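Local structure of aldehyde dehydrogenase (Burkholderia vietnamiensis, 5KF0) at residues P64-P69 and R149-P154; A173-L176 and P181-L184. The protein probably oxidises aldehydes to carboxylic acids with a nicotinamide cofactor, as expected of an aldehyde dehydrogenase, and is seen here with NADPH bound. All coordinates share one frame; numbering follows the deposited sequence.

Contact 1 of 2, residues P64-P69 and R149-P154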
ATOM      1  N   PRO A  64       6.324 -27.447  -9.100  1.00 15.08           N
ATOM      2  CA  PRO A  64       4.960 -27.787  -8.658  1.00 15.41           C
ATOM      3  C   PRO A  64       4.430 -26.879  -7.555  1.00 17.79           C
ATOM      4  O   PRO A  64       3.245 -26.512  -7.571  1.00 17.98           O
ATOM      5  CB  PRO A  64       5.114 -29.237  -8.179  1.00 21.77           C
ATOM      6  CG  PRO A  64       6.248 -29.771  -8.983  1.00 23.28           C
ATOM      7  CD  PRO A  64       7.203 -28.636  -9.126  1.00 17.57           C
ATOM      8  N   MET A  65       5.277 -26.503  -6.595  1.00 14.50           N
ATOM      9  CA  MET A  65       4.842 -25.584  -5.545  1.00 15.26           C
ATOM     10  C   MET A  65       4.534 -24.208  -6.113  1.00 16.49           C
ATOM     11  O   MET A  65       3.546 -23.577  -5.724  1.00 16.86           O
ATOM     12  CB  MET A  65       5.913 -25.482  -4.453  1.00 16.38           C
ATOM     13  CG  MET A  65       5.936 -26.661  -3.512  1.00 16.89           C
ATOM     14  SD  MET A  65       4.375 -26.819  -2.603  1.00 17.05           S
ATOM     15  CE  MET A  65       4.410 -25.364  -1.579  1.00 19.67           C
ATOM     16  N   ARG A  66       5.374 -23.730  -7.036  1.00 14.60           N
ATOM     17  CA  ARG A  66       5.160 -22.424  -7.652  0.62 16.87           C
ATOM     18  C   ARG A  66       3.856 -22.383  -8.445  1.00 19.16           C
ATOM     19  O   ARG A  66       3.228 -21.324  -8.561  1.00 22.47           O
ATOM     20  CB  ARG A  66       6.348 -22.085  -8.557  0.62 22.58           C
ATOM     21  CG  ARG A  66       6.252 -20.748  -9.264  0.62 25.43           C
ATOM     22  CD  ARG A  66       7.485 -20.469 -10.123  0.62 29.47           C
ATOM     23  NE  ARG A  66       7.443 -21.119 -11.435  0.62 31.01           N
ATOM     24  CZ  ARG A  66       8.334 -22.008 -11.867  0.62 33.79           C
ATOM     25  NH1 ARG A  66       9.348 -22.375 -11.089  0.62 31.11           N
ATOM     26  NH2 ARG A  66       8.213 -22.527 -13.081  0.62 34.96           N
ATOM     27  N   GLU A  67       3.431 -23.511  -8.987  1.00 15.81           N
ATOM     28  CA  GLU A  67       2.224 -23.547  -9.804  1.00 16.91           C
ATOM     29  C   GLU A  67       0.953 -23.773  -8.997  1.00 19.24           C
ATOM     30  O   GLU A  67      -0.143 -23.626  -9.546  1.00 21.45           O
ATOM     31  CB  GLU A  67       2.362 -24.627 -10.879  1.00 20.02           C
ATOM     32  CG  GLU A  67       3.445 -24.269 -11.888  1.00 19.83           C
ATOM     33  CD  GLU A  67       3.619 -25.298 -12.972  1.00 31.42           C
ATOM     34  OE1 GLU A  67       3.154 -26.442 -12.797  1.00 36.85           O
ATOM     35  OE2 GLU A  67       4.227 -24.957 -14.007  1.00 33.95           O
ATOM     36  N   LEU A  68       1.073 -24.128  -7.726  1.00 15.58           N
ATOM     37  CA  LEU A  68      -0.088 -24.306  -6.868  0.58 17.38           C
ATOM     38  C   LEU A  68      -0.844 -22.986  -6.736  1.00 17.75           C
ATOM     39  O   LEU A  68      -0.258 -21.991  -6.279  1.00 19.10           O
ATOM     40  CB  LEU A  68       0.371 -24.801  -5.502  0.58 19.34           C
ATOM     41  CG  LEU A  68      -0.532 -25.691  -4.657  0.58 20.94           C
ATOM     42  CD1 LEU A  68      -0.853 -26.966  -5.418  0.58 21.73           C
ATOM     43  CD2 LEU A  68       0.173 -26.003  -3.344  0.58 19.72           C
ATOM     44  N   PRO A  69      -2.124 -22.927  -7.097  1.00 15.78           N
ATOM     45  CA  PRO A  69      -2.856 -21.657  -6.984  1.00 18.20           C
ATOM     46  C   PRO A  69      -3.023 -21.231  -5.536  1.00 17.90           C
ATOM     47  O   PRO A  69      -2.988 -22.039  -4.608  1.00 15.67           O
ATOM     48  CB  PRO A  69      -4.219 -21.958  -7.620  1.00 21.79           C
ATOM     49  CG  PRO A  69      -4.042 -23.234  -8.356  1.00 22.78           C
ATOM     50  CD  PRO A  69      -2.963 -23.997  -7.667  1.00 16.56           C
ATOM     51  N   ARG A 149       5.378 -11.565  -6.754  1.00 10.47           N
ATOM     52  CA  ARG A 149       6.306 -12.200  -5.825  1.00 10.66           C
ATOM     53  C   ARG A 149       6.401 -13.678  -6.181  1.00 11.19           C
ATOM     54  O   ARG A 149       5.394 -14.392  -6.115  1.00 16.20           O
ATOM     55  CB  ARG A 149       5.835 -12.037  -4.381  1.00 12.59           C
ATOM     56  CG  ARG A 149       5.526 -10.608  -3.988  1.00 15.42           C
ATOM     57  CD  ARG A 149       6.753  -9.740  -3.976  1.00 20.76           C
ATOM     58  NE  ARG A 149       7.780 -10.216  -3.052  1.00 22.53           N
ATOM     59  CZ  ARG A 149       8.866  -9.515  -2.744  1.00 20.80           C
ATOM     60  NH1 ARG A 149       9.044  -8.310  -3.281  1.00 23.18           N
ATOM     61  NH2 ARG A 149       9.768 -10.001  -1.908  1.00 16.77           N
ATOM     62  N   VAL A 150       7.588 -14.125  -6.575  1.00 10.03           N
ATOM     63  CA  VAL A 150       7.843 -15.515  -6.964  0.72 10.00           C
ATOM     64  C   VAL A 150       8.465 -16.235  -5.772  1.00 14.89           C
ATOM     65  O   VAL A 150       9.340 -15.662  -5.114  1.00 12.15           O
ATOM     66  CB  VAL A 150       8.767 -15.573  -8.195  0.72 11.60           C
ATOM     67  CG1 VAL A 150       9.069 -17.018  -8.599  0.72 13.57           C
ATOM     68  CG2 VAL A 150       8.142 -14.807  -9.365  0.72 16.82           C
ATOM     69  N   PRO A 151       8.077 -17.466  -5.451  1.00 15.03           N
ATOM     70  CA  PRO A 151       8.741 -18.169  -4.346  1.00 14.26           C
ATOM     71  C   PRO A 151      10.247 -18.195  -4.568  1.00 13.71           C
ATOM     72  O   PRO A 151      10.722 -18.379  -5.692  1.00 15.36           O
ATOM     73  CB  PRO A 151       8.146 -19.584  -4.398  1.00 18.82           C
ATOM     74  CG  PRO A 151       6.956 -19.514  -5.255  1.00 17.04           C
ATOM     75  CD  PRO A 151       7.024 -18.273  -6.098  1.00 16.56           C
ATOM     76  N   ILE A 152      11.006 -17.996  -3.486  1.00 12.65           N
ATOM     77  CA  ILE A 152      12.458 -17.878  -3.622  1.00 14.67           C
ATOM     78  C   ILE A 152      13.104 -19.213  -3.983  1.00 18.36           C
ATOM     79  O   ILE A 152      14.180 -19.241  -4.594  1.00 20.37           O
ATOM     80  CB  ILE A 152      13.070 -17.278  -2.342  1.00 13.28           C
ATOM     81  CG1 ILE A 152      14.503 -16.800  -2.595  1.00 13.92           C
ATOM     82  CG2 ILE A 152      12.992 -18.279  -1.179  1.00 15.18           C
ATOM     83  CD1 ILE A 152      15.051 -15.933  -1.454  1.00 15.92           C
ATOM     84  N   GLY A 153      12.474 -20.326  -3.633  1.00 18.19           N
ATOM     85  CA  GLY A 153      13.046 -21.627  -3.879  1.00 15.63           C
ATOM     86  C   GLY A 153      13.097 -22.420  -2.595  1.00 15.62           C
ATOM     87  O   GLY A 153      12.424 -22.081  -1.615  1.00 14.16           O
ATOM     88  N   PRO A 154      13.905 -23.480  -2.558  1.00 14.84           N
ATOM     89  CA  PRO A 154      14.001 -24.279  -1.329  1.00 10.34           C
ATOM     90  C   PRO A 154      14.522 -23.444  -0.171  1.00 12.71           C
ATOM     91  O   PRO A 154      15.507 -22.714  -0.303  1.00 11.82           O
ATOM     92  CB  PRO A 154      14.984 -25.392  -1.705  1.00 12.00           C
ATOM     93  CG  PRO A 154      14.907 -25.465  -3.226  1.00 12.68           C
ATOM     94  CD  PRO A 154      14.737 -24.031  -3.640  1.00 16.30           C
TER
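Arg66 lays the aliphatic part of its side chain against Val150 and Pro151, where the strand 143-151 comes to its end. The backbones approach most closely at Arg66 and Pro151, whose CA atoms are 6.5 Å apart, and the proline ring turns its CG to the helix, 4.2 Å from Arg66 CA. Arg66 CB comes to 4.2 Å from the same Pro151 CG. The next atom, CG, is anti to the backbone N (chi1 180°) and lies 4.1 Å from Pro151 CD, so that the arginine chain crosses the proline ring at about a right angle. One methylene further on, Arg66 CD meets Val150 CG1 at 4.1 Å; these two side chains run alongside each other and point the same way. Arg66 and Val150 each have a second conformer, so the contacts described hold for one modelled copy, and the CD–CG1 approach depends on both. Rotation about CG-CD (chi3 82°) bends the arginine chain there and turns NE away from the segment 149-154. Its guanidinium group is instead engaged in a salt bridge from NH2 to Glu433 OE2 of a second subunit, and Asp432 of that subunit also packs against Arg66. The arginine's methylenes thus pack on the strand of its own chain, while its charged end serves the neighbouring subunit, and only 100 Å² is buried between the two segments. In the fold, the helix 62-67 is set beside the strand 143-151 of the three-stranded antiparallel sheet that, as in other aldehyde dehydrogenases, probably belongs to the oligomerisation region. Val150 is hydrogen-bonded through its backbone to Glu476 of the strand 475-483, and past Pro151 the chain leads on into the strand 155-158 of the six-stranded sheet.

Contact 2 of 2, residues A173-L176 and P181-L184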
ATOM      1  N   ALA A 173       4.456 -21.813   8.004  1.00  9.22           N
ATOM      2  CA  ALA A 173       3.195 -21.293   7.481  1.00 10.33           C
ATOM      3  C   ALA A 173       3.415 -20.264   6.377  1.00 10.44           C
ATOM      4  O   ALA A 173       2.744 -20.359   5.333  1.00 11.45           O
ATOM      5  CB  ALA A 173       2.341 -20.733   8.625  1.00 12.11           C
ATOM      6  N   PRO A 174       4.319 -19.293   6.514  1.00  9.78           N
ATOM      7  CA  PRO A 174       4.570 -18.375   5.383  1.00  9.85           C
ATOM      8  C   PRO A 174       5.190 -19.068   4.188  1.00  9.98           C
ATOM      9  O   PRO A 174       4.907 -18.680   3.044  1.00 10.63           O
ATOM     10  CB  PRO A 174       5.520 -17.319   5.959  1.00 14.06           C
ATOM     11  CG  PRO A 174       5.678 -17.614   7.402  1.00 17.52           C
ATOM     12  CD  PRO A 174       5.064 -18.920   7.735  1.00 10.13           C
ATOM     13  N   ALA A 175       6.023 -20.089   4.408  1.00 13.08           N
ATOM     14  CA  ALA A 175       6.587 -20.814   3.278  1.00 11.03           C
ATOM     15  C   ALA A 175       5.485 -21.440   2.440  1.00 12.81           C
ATOM     16  O   ALA A 175       5.525 -21.380   1.205  1.00 13.11           O
ATOM     17  CB  ALA A 175       7.564 -21.885   3.769  1.00 11.52           C
ATOM     18  N   LEU A 176       4.484 -22.043   3.096  1.00 10.12           N
ATOM     19  CA  LEU A 176       3.364 -22.629   2.357  1.00 10.97           C
ATOM     20  C   LEU A 176       2.549 -21.552   1.650  1.00 13.66           C
ATOM     21  O   LEU A 176       2.148 -21.726   0.486  1.00 14.16           O
ATOM     22  CB  LEU A 176       2.477 -23.434   3.312  1.00 10.31           C
ATOM     23  CG  LEU A 176       3.157 -24.665   3.924  1.00 13.08           C
ATOM     24  CD1 LEU A 176       2.360 -25.168   5.120  1.00 14.39           C
ATOM     25  CD2 LEU A 176       3.298 -25.764   2.884  1.00 17.11           C
ATOM     26  N   PRO A 181       9.078 -24.840  -1.240  1.00 11.84           N
ATOM     27  CA  PRO A 181       9.471 -26.069  -0.543  1.00 12.28           C
ATOM     28  C   PRO A 181      10.435 -25.723   0.584  1.00 11.15           C
ATOM     29  O   PRO A 181      11.202 -24.757   0.496  1.00 13.97           O
ATOM     30  CB  PRO A 181      10.172 -26.894  -1.634  1.00 13.43           C
ATOM     31  CG  PRO A 181       9.866 -26.187  -2.946  1.00 14.07           C
ATOM     32  CD  PRO A 181       9.698 -24.745  -2.569  1.00 13.14           C
ATOM     33  N   PHE A 182      10.406 -26.522   1.651  1.00 12.92           N
ATOM     34  CA  PHE A 182      11.283 -26.226   2.778  1.00 10.18           C
ATOM     35  C   PHE A 182      11.724 -27.514   3.458  1.00 11.35           C
ATOM     36  O   PHE A 182      11.046 -28.544   3.397  1.00 12.84           O
ATOM     37  CB  PHE A 182      10.601 -25.305   3.807  1.00  9.97           C
ATOM     38  CG  PHE A 182       9.444 -25.946   4.520  1.00  9.69           C
ATOM     39  CD1 PHE A 182       9.654 -26.695   5.678  1.00 11.72           C
ATOM     40  CD2 PHE A 182       8.146 -25.812   4.027  1.00 11.04           C
ATOM     41  CE1 PHE A 182       8.590 -27.301   6.340  1.00 13.30           C
ATOM     42  CE2 PHE A 182       7.066 -26.412   4.683  1.00 11.11           C
ATOM     43  CZ  PHE A 182       7.290 -27.165   5.836  1.00 11.31           C
ATOM     44  N   VAL A 183      12.850 -27.417   4.159  1.00 11.18           N
ATOM     45  CA  VAL A 183      13.353 -28.475   5.025  1.00 11.18           C
ATOM     46  C   VAL A 183      13.541 -27.847   6.399  1.00 11.07           C
ATOM     47  O   VAL A 183      14.312 -26.892   6.538  1.00 13.50           O
ATOM     48  CB  VAL A 183      14.678 -29.069   4.514  1.00 11.55           C
ATOM     49  CG1 VAL A 183      15.110 -30.243   5.410  1.00 11.28           C
ATOM     50  CG2 VAL A 183      14.548 -29.543   3.041  1.00 12.41           C
ATOM     51  N   LEU A 184      12.832 -28.369   7.400  1.00 10.03           N
ATOM     52  CA  LEU A 184      12.856 -27.836   8.760  1.00 12.19           C
ATOM     53  C   LEU A 184      13.652 -28.768   9.663  1.00 11.67           C
ATOM     54  O   LEU A 184      13.395 -29.976   9.695  1.00 11.25           O
ATOM     55  CB  LEU A 184      11.433 -27.678   9.312  1.00 11.13           C
ATOM     56  CG  LEU A 184      11.310 -27.371  10.819  1.00 10.48           C
ATOM     57  CD1 LEU A 184      11.882 -25.992  11.157  1.00 11.62           C
ATOM     58  CD2 LEU A 184       9.851 -27.479  11.294  1.00 12.54           C
TER
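Phe182 packs its ring against Ala175 and Leu176 inside a beta-alpha-beta unit, in which the strand 155-158, the helix 164-178 and the strand 182-185 form a crossover of the Rossmann-like, cofactor-binding part of the aldehyde dehydrogenase fold. The side chain of Phe182 is about 13 Å from the bound NADPH, so the contact belongs to the framework of that region and does not line the pocket.

Backbone hydrogen bonds fix the strand from which the ring projects. Val183 pairs with Cys155 and Phe157 of one parallel neighbour, while Phe182 bonds to Ser212 of the strand 211-213 and to Ala210 just before it, placing the strand inside the sheet between 155-158 and 211-213.

The Phe182 ring also meets that of Phe157, with the two planes inclined by about 30°, and the side chain touches Phe211 and Val172, about one turn before Ala175 and Leu176 on the helix.

Across the two segments the interaction is wholly apolar, and all three touching residues are buried. With CG placed between the backbone N and the carbonyl carbon (chi1 67°), the phenyl group is carried from the strand to the helix. The helix answers with the short side chain of Ala175, which points toward the strand, and with the end of the longer Leu176. Ala175 CB comes obliquely to Phe182 CD2 at 4.0 Å, and Leu176 CD2 reaches the ring's edge, near its plane, 4.2 Å from Phe182 CE2.

Overall arrangement
Both contacts join a helix to a strand through aliphatic or aromatic carbon atoms, but they differ in depth. Contact 2 is fully buried, within one crossover of the chain's own core, and no other subunit touches its segments. Contact 1 lies further out, about 25 Å from the chain's centre against 16 Å, brings together elements 80 residues apart, and mixes a hydrocarbon interface with a charged group that serves a subunit boundary. They share no helix or strand, yet their centres are only about 11 Å apart and they meet directly: Met65 CG approaches Pro181 CG at 4.0 Å, and Gly153 O lies 3.9 Å from Pro181 CD.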